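Membrane-bound lytic murein transglycosylase (Agrobacterium tumefaciens, PDB 2PNW) probably cleaves the glycan strands of peptidoglycan without hydrolysis, leaving 1,6-anhydromuramoyl ends, as MltA-type lytic transglycosylases do. Local coordinates at residues Val128-Asp131 / Asn132-Pro136; Lys230-Ser233 / Met234-Arg238; Arg364-Ala367 / Glu368-Arg371. All coordinates share one frame; numbering follows the deposited sequence.

Interaction 1. Residues Val128-Asp131 / Asn132-Pro136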
# COMPACT_ATOMS: atom_id res chain seq x y z
N VAL A 128 -17.08 -13.61 -3.90
CA VAL A 128 -18.03 -12.49 -3.85
C VAL A 128 -17.72 -11.54 -2.70
O VAL A 128 -17.20 -11.96 -1.66
CB VAL A 128 -19.48 -12.99 -3.77
CG1 VAL A 128 -19.83 -13.77 -5.03
CG2 VAL A 128 -19.70 -13.88 -2.45
N ASP A 129 -18.00 -10.26 -2.91
CA ASP A 129 -18.03 -9.28 -1.84
C ASP A 129 -19.15 -9.62 -0.85
O ASP A 129 -20.25 -10.10 -1.24
CB ASP A 129 -18.23 -7.86 -2.39
CG ASP A 129 -17.22 -7.52 -3.45
OD1 ASP A 129 -16.14 -7.02 -3.11
OD2 ASP A 129 -17.46 -7.88 -4.62
N ILE A 130 -18.87 -9.34 0.42
CA ILE A 130 -19.83 -9.62 1.49
C ILE A 130 -20.37 -8.34 2.09
O ILE A 130 -19.61 -7.44 2.44
CB ILE A 130 -19.18 -10.46 2.62
CG1 ILE A 130 -18.62 -11.78 2.08
CG2 ILE A 130 -20.18 -10.71 3.82
CD1 ILE A 130 -19.69 -12.81 1.63
N ASP A 131 -21.69 -8.27 2.27
CA ASP A 131 -22.28 -7.19 3.07
C ASP A 131 -23.56 -7.71 3.72
O ASP A 131 -23.82 -8.90 3.69
CB ASP A 131 -22.54 -5.93 2.22
CG ASP A 131 -23.48 -6.19 1.04
OD1 ASP A 131 -24.22 -7.20 1.05
OD2 ASP A 131 -23.44 -5.38 0.07
N ASN A 132 -24.36 -6.82 4.29
CA ASN A 132 -25.61 -7.28 4.94
C ASN A 132 -26.52 -8.14 4.07
O ASN A 132 -27.15 -9.09 4.56
CB ASN A 132 -26.40 -6.10 5.52
CG ASN A 132 -27.39 -6.55 6.57
OD1 ASN A 132 -26.99 -6.92 7.68
ND2 ASN A 132 -28.67 -6.57 6.22
N ASP A 133 -26.58 -7.85 2.77
CA ASP A 133 -27.49 -8.55 1.87
C ASP A 133 -27.18 -10.05 1.75
O ASP A 133 -28.09 -10.85 1.53
CB ASP A 133 -27.47 -7.94 0.46
CG ASP A 133 -27.86 -6.47 0.43
OD1 ASP A 133 -28.46 -5.97 1.43
OD2 ASP A 133 -27.56 -5.80 -0.61
N ASN A 134 -25.90 -10.43 1.89
CA ASN A 134 -25.54 -11.82 1.63
C ASN A 134 -24.78 -12.54 2.76
O ASN A 134 -24.55 -13.75 2.66
CB ASN A 134 -24.81 -11.98 0.27
CG ASN A 134 -23.43 -11.34 0.25
OD1 ASN A 134 -23.06 -10.61 1.17
ND2 ASN A 134 -22.65 -11.61 -0.80
N ARG A 135 -24.43 -11.81 3.82
CA ARG A 135 -23.65 -12.43 4.92
C ARG A 135 -24.47 -13.50 5.59
O ARG A 135 -25.56 -13.23 6.13
CB ARG A 135 -23.21 -11.38 5.93
CG ARG A 135 -22.21 -11.92 7.00
CD ARG A 135 -21.88 -10.85 8.03
NE ARG A 135 -21.13 -9.74 7.42
CZ ARG A 135 -21.63 -8.53 7.20
NH1 ARG A 135 -22.89 -8.27 7.51
NH2 ARG A 135 -20.87 -7.58 6.65
N PRO A 136 -23.96 -14.74 5.58
CA PRO A 136 -24.70 -15.82 6.23
C PRO A 136 -24.67 -15.70 7.75
O PRO A 136 -23.80 -15.04 8.32
CB PRO A 136 -24.01 -17.10 5.74
CG PRO A 136 -22.73 -16.69 5.11
CD PRO A 136 -22.70 -15.19 4.94
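The side-chain amide of Asn134 bridges two backbone groups, Asp129 O at the end of a strand and Asp131 N just beyond it. Its ND2 donates to Asp129 O at 2.9 Å, with the acceptor close to the amide plane and the donor in the carbonyl plane of Asp129. Its OD1 accepts from Asp131 N, also at 2.9 Å. Both bonds are nearly straight, with N-H...acceptor angles of 165°. CG of Asn134 lies between its backbone N and carbonyl carbon (chi1 68°), which folds the amide back over residues 129-131. With both ends bonded, the rotation of the amide is fixed.

Backbone bonds close the turn. Asp131 O accepts from Asn134 N at 3.1 Å and from Arg135 N at 3.0 Å. The Asn134 donor sits above the carbonyl plane, while the Arg135 donor lies almost in line with the C=O bond. The helical angles of Asn132 and Asp133 make residues 131-134 a type I beta turn. Asp131 OD1 takes Asp133 N at 3.0 Å from above the carboxylate plane, which adds an Asx turn.

Apolar contacts are few. CG2 of Ile130 meets CB of Arg135 at 3.8 Å, the two side chains crossing at about a right angle.

The Arg135 chain then bends about its CG-CD bond, and one face of its guanidinium lies over Asp131 O, offset toward the rim.

The turn follows strand 127-129, an outer strand of a small three-stranded antiparallel sheet. Val128 and Ile130 keep backbone bonds to Gly146 and Ala144. Val128, Ile130, Asn134 and Pro136 all touch Ile153 of strand 152-154, the other outer strand.

Interaction 2. Residues Lys230-Ser233 / Met234-Arg238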
# COMPACT_ATOMS: atom_id res chain seq x y z
N LYS A 230 17.12 -6.79 15.89
CA LYS A 230 17.97 -5.63 15.59
C LYS A 230 18.31 -5.49 14.10
O LYS A 230 18.64 -4.39 13.63
CB LYS A 230 19.25 -5.66 16.43
CG LYS A 230 19.02 -5.25 17.89
CD LYS A 230 20.34 -5.11 18.64
CE LYS A 230 20.22 -4.18 19.84
NZ LYS A 230 19.66 -4.86 21.07
N THR A 231 18.21 -6.58 13.35
CA THR A 231 18.62 -6.55 11.95
C THR A 231 17.51 -6.92 10.98
O THR A 231 17.74 -6.87 9.76
CB THR A 231 19.79 -7.51 11.67
OG1 THR A 231 19.42 -8.84 12.06
CG2 THR A 231 21.05 -7.09 12.44
N ILE A 232 16.34 -7.33 11.48
CA ILE A 232 15.33 -7.86 10.56
C ILE A 232 15.02 -6.85 9.46
O ILE A 232 14.92 -5.65 9.72
CB ILE A 232 14.04 -8.37 11.29
CG1 ILE A 232 13.11 -9.07 10.29
CG2 ILE A 232 13.34 -7.24 12.07
CD1 ILE A 232 12.08 -9.95 10.93
N SER A 233 14.92 -7.35 8.23
CA SER A 233 14.57 -6.56 7.04
C SER A 233 13.99 -7.50 6.00
O SER A 233 14.11 -8.73 6.16
CB SER A 233 15.83 -5.92 6.46
OG SER A 233 16.76 -6.94 6.11
N MET A 234 13.40 -6.98 4.92
CA MET A 234 12.98 -7.84 3.81
C MET A 234 14.14 -8.76 3.39
O MET A 234 13.94 -9.96 3.13
CB MET A 234 12.51 -7.03 2.59
CG MET A 234 12.36 -7.87 1.33
SD MET A 234 11.66 -7.09 -0.16
CE MET A 234 13.07 -6.74 -1.18
N GLN A 235 15.34 -8.19 3.33
CA GLN A 235 16.53 -8.94 2.89
C GLN A 235 16.86 -10.13 3.80
O GLN A 235 17.12 -11.23 3.32
CB GLN A 235 17.75 -7.99 2.79
CG GLN A 235 17.72 -7.03 1.60
CD GLN A 235 17.08 -5.67 1.91
OE1 GLN A 235 16.26 -5.54 2.83
NE2 GLN A 235 17.46 -4.65 1.13
N THR A 236 16.83 -9.93 5.12
CA THR A 236 17.16 -11.05 6.02
C THR A 236 16.06 -12.12 6.06
O THR A 236 16.33 -13.31 6.24
CB THR A 236 17.51 -10.61 7.44
OG1 THR A 236 16.36 -10.05 8.10
CG2 THR A 236 18.62 -9.55 7.40
N ILE A 237 14.81 -11.69 5.88
CA ILE A 237 13.69 -12.62 5.78
C ILE A 237 13.85 -13.49 4.52
O ILE A 237 13.74 -14.72 4.58
CB ILE A 237 12.32 -11.88 5.78
CG1 ILE A 237 12.05 -11.21 7.14
CG2 ILE A 237 11.17 -12.86 5.45
CD1 ILE A 237 10.84 -10.18 7.11
N ARG A 238 14.14 -12.85 3.39
CA ARG A 238 14.35 -13.59 2.15
C ARG A 238 15.57 -14.54 2.27
O ARG A 238 15.53 -15.67 1.78
CB ARG A 238 14.58 -12.62 1.01
CG ARG A 238 13.31 -11.93 0.47
CD ARG A 238 13.75 -10.94 -0.64
NE ARG A 238 12.66 -10.16 -1.25
CZ ARG A 238 11.91 -10.56 -2.27
NH1 ARG A 238 12.07 -11.77 -2.78
NH2 ARG A 238 11.00 -9.75 -2.80
O HOH W 1 17.41 -10.50 10.90
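Ser233 and Thr236 exchange two bonds across the start of a helix. The backbone N of Ser233 donates to Thr236 OG1 at 3.1 Å. In return Ser233 OG accepts from the backbone N of Thr236 at 3.2 Å, with an N-H...acceptor angle of 161°. The OG of Ser233 lies between its own backbone N and carbonyl carbon (chi1 59°), and this points it at the N-H three residues on. Thr236 OG1 takes the same position on its own residue (chi1 67°), facing back to the N-H of Ser233.

Thr236 OG1 also meets a water at 3.0 Å. The same water lies 2.9 Å from Thr231 OG1, so it bridges the two threonine hydroxyls. Thr231 OG1 has a further, weak bond with the backbone O of Asp228.

This reciprocal pair is a capping box, with Ser233 as the N-cap of helix 234-243. It supplies an acceptor to an N-H of the first turn, where no preceding helical carbonyl is available. The regular helical bonding begins at once: Ser233 O accepts from Ile237 N at 3.1 Å, and Met234 O accepts from Arg238 N. The carbonyl of Ile232, just before the cap, is taken by Arg353 NH2. Met234 has a backbone bond with Gly350.

The Gln235 amide bends over the cap. Its OE1 is 3.6 Å from Ser233 OG, a contact without hydrogen-bond geometry, while its NE2 donates to Glu347 O. Ile232 also packs on the helix: its CG1 meets CG1 of Ile237 at 4.0 Å, the two side chains crossing at a slant. Leu227 touches both isoleucines, Leu222 touches Ile232, and Ile217 and Phe185 pack on Ile237.

Interaction 3. Residues Arg364-Ala367 / Glu368-Arg371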
# COMPACT_ATOMS: atom_id res chain seq x y z
N ARG A 364 -8.30 24.28 4.01
CA ARG A 364 -8.52 25.30 5.05
C ARG A 364 -9.96 25.45 5.54
O ARG A 364 -10.16 25.75 6.71
CB ARG A 364 -7.73 26.61 4.79
CG ARG A 364 -8.35 27.64 3.89
CD ARG A 364 -7.36 28.79 3.59
NE ARG A 364 -6.84 29.44 4.80
CZ ARG A 364 -5.63 29.22 5.34
NH1 ARG A 364 -5.28 29.86 6.44
NH2 ARG A 364 -4.77 28.37 4.77
N ILE A 365 -10.95 25.14 4.70
CA ILE A 365 -12.36 25.11 5.18
C ILE A 365 -12.63 23.99 6.19
O ILE A 365 -13.36 24.19 7.16
CB ILE A 365 -13.44 25.03 4.04
CG1 ILE A 365 -13.41 23.65 3.33
CG2 ILE A 365 -13.30 26.21 3.06
CD1 ILE A 365 -14.77 23.18 2.74
N ALA A 366 -12.03 22.82 5.96
CA ALA A 366 -12.16 21.68 6.87
C ALA A 366 -11.41 21.92 8.17
O ALA A 366 -11.80 21.40 9.22
CB ALA A 366 -11.65 20.41 6.23
N ALA A 367 -10.32 22.67 8.10
CA ALA A 367 -9.40 22.81 9.22
C ALA A 367 -10.04 23.49 10.44
O ALA A 367 -9.68 23.18 11.58
CB ALA A 367 -8.15 23.58 8.77
N GLU A 368 -11.00 24.39 10.21
CA GLU A 368 -11.57 25.18 11.31
C GLU A 368 -12.10 24.36 12.47
O GLU A 368 -11.79 24.66 13.63
CB GLU A 368 -12.62 26.17 10.80
CG GLU A 368 -12.03 27.53 10.41
CD GLU A 368 -11.52 28.34 11.61
OE1 GLU A 368 -11.91 28.05 12.77
OE2 GLU A 368 -10.72 29.28 11.38
N ARG A 369 -12.87 23.32 12.19
CA ARG A 369 -13.40 22.48 13.27
C ARG A 369 -12.34 21.71 14.07
O ARG A 369 -12.63 21.23 15.16
CB ARG A 369 -14.47 21.51 12.74
CG ARG A 369 -13.95 20.35 11.88
CD ARG A 369 -15.15 19.50 11.46
NE ARG A 369 -14.81 18.40 10.55
CZ ARG A 369 -14.70 18.53 9.23
NH1 ARG A 369 -14.41 17.48 8.48
NH2 ARG A 369 -14.88 19.72 8.67
N TYR A 370 -11.12 21.58 13.53
CA TYR A 370 -10.04 20.95 14.28
C TYR A 370 -9.24 21.96 15.10
O TYR A 370 -8.53 21.58 16.03
CB TYR A 370 -9.10 20.15 13.35
CG TYR A 370 -9.84 19.05 12.64
CD1 TYR A 370 -9.96 17.78 13.21
CD2 TYR A 370 -10.48 19.29 11.42
CE1 TYR A 370 -10.68 16.76 12.56
CE2 TYR A 370 -11.20 18.27 10.77
CZ TYR A 370 -11.29 17.03 11.34
OH TYR A 370 -12.01 16.05 10.70
N ARG A 371 -9.37 23.23 14.73
CA ARG A 371 -8.74 24.35 15.46
C ARG A 371 -9.51 24.64 16.74
O ARG A 371 -8.97 24.49 17.85
CB ARG A 371 -8.73 25.60 14.58
CG ARG A 371 -7.84 25.51 13.37
CD ARG A 371 -8.00 26.74 12.48
NE ARG A 371 -6.71 27.34 12.19
CZ ARG A 371 -6.43 28.05 11.10
NH1 ARG A 371 -7.33 28.25 10.15
NH2 ARG A 371 -5.21 28.56 10.97
O HOH W 2 -14.42 22.87 9.59
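The Tyr370 ring turns its edge to the carbonyls of the preceding turn. Its CD2 comes to 3.3 Å from Ala366 O, which lies in the ring plane, as does Ala367 O. Tyr370 CG stands anti to its carbonyl carbon, beside the backbone N (chi1 -61°), and this brings the ring edge back to those carbonyls. Its OH donates to Leu50 O.

Arg369 runs alongside the Tyr370 ring, extended from CG to NE. Its guanidinium has Ala366 O over one face, with NH2 3.6 Å from that oxygen. The same face meets CE2 of Tyr370, 3.5 Å above the guanidinium plane and offset toward its rim. Ring and guanidinium are inclined to each other by roughly 45°. The charged end has its own partner, Glu56, which pairs with NH2. A water accepts from Arg369 N at 3.1 Å and donates to Ile365 O at 3.0 Å.

Residues 364-370 form a short, loosely bonded helical turn at the end of the modelled chain, closed at Ala367 O. This oxygen takes Tyr370 N at 2.9 Å from above the carbonyl plane. It also accepts from Arg371 N at 3.2 Å. The Arg371 guanidinium makes a long salt bridge to Glu368 and a further one to Glu11. Arg364 NH1 lies 4.5 Å from Arg371 NH1, a pair of like charges that these carboxylates probably ease.

The turn follows directly on strand 353-363. Ala367 and Tyr370 pack on Phe86 of strand 83-89 and on Leu362. Ile365 touches Ser59 and Ala366 touches Glu56, both of helix 54-66.

All three interactions are local, and they follow one another along the chain without nesting or crossing. Interaction 1 closes the turn that leaves strand 127-129, in the small antiparallel sheet with strands 145-149 and 152-154. Interaction 2 comes later within the same MltA-specific insert range. It starts helix 234-243 after the loop from helix 217-223, and its outside partners include Glu347, Gly350 and Arg353 from much further along the chain. Interaction 3 ends the modelled chain and ties it to strand 83-89 and helix 54-66, in the first quarter of the sequence. The sites are well separated: centres lie about 39 Å (1 and 2), 37 Å (1 and 3) and 42 Å (2 and 3) apart.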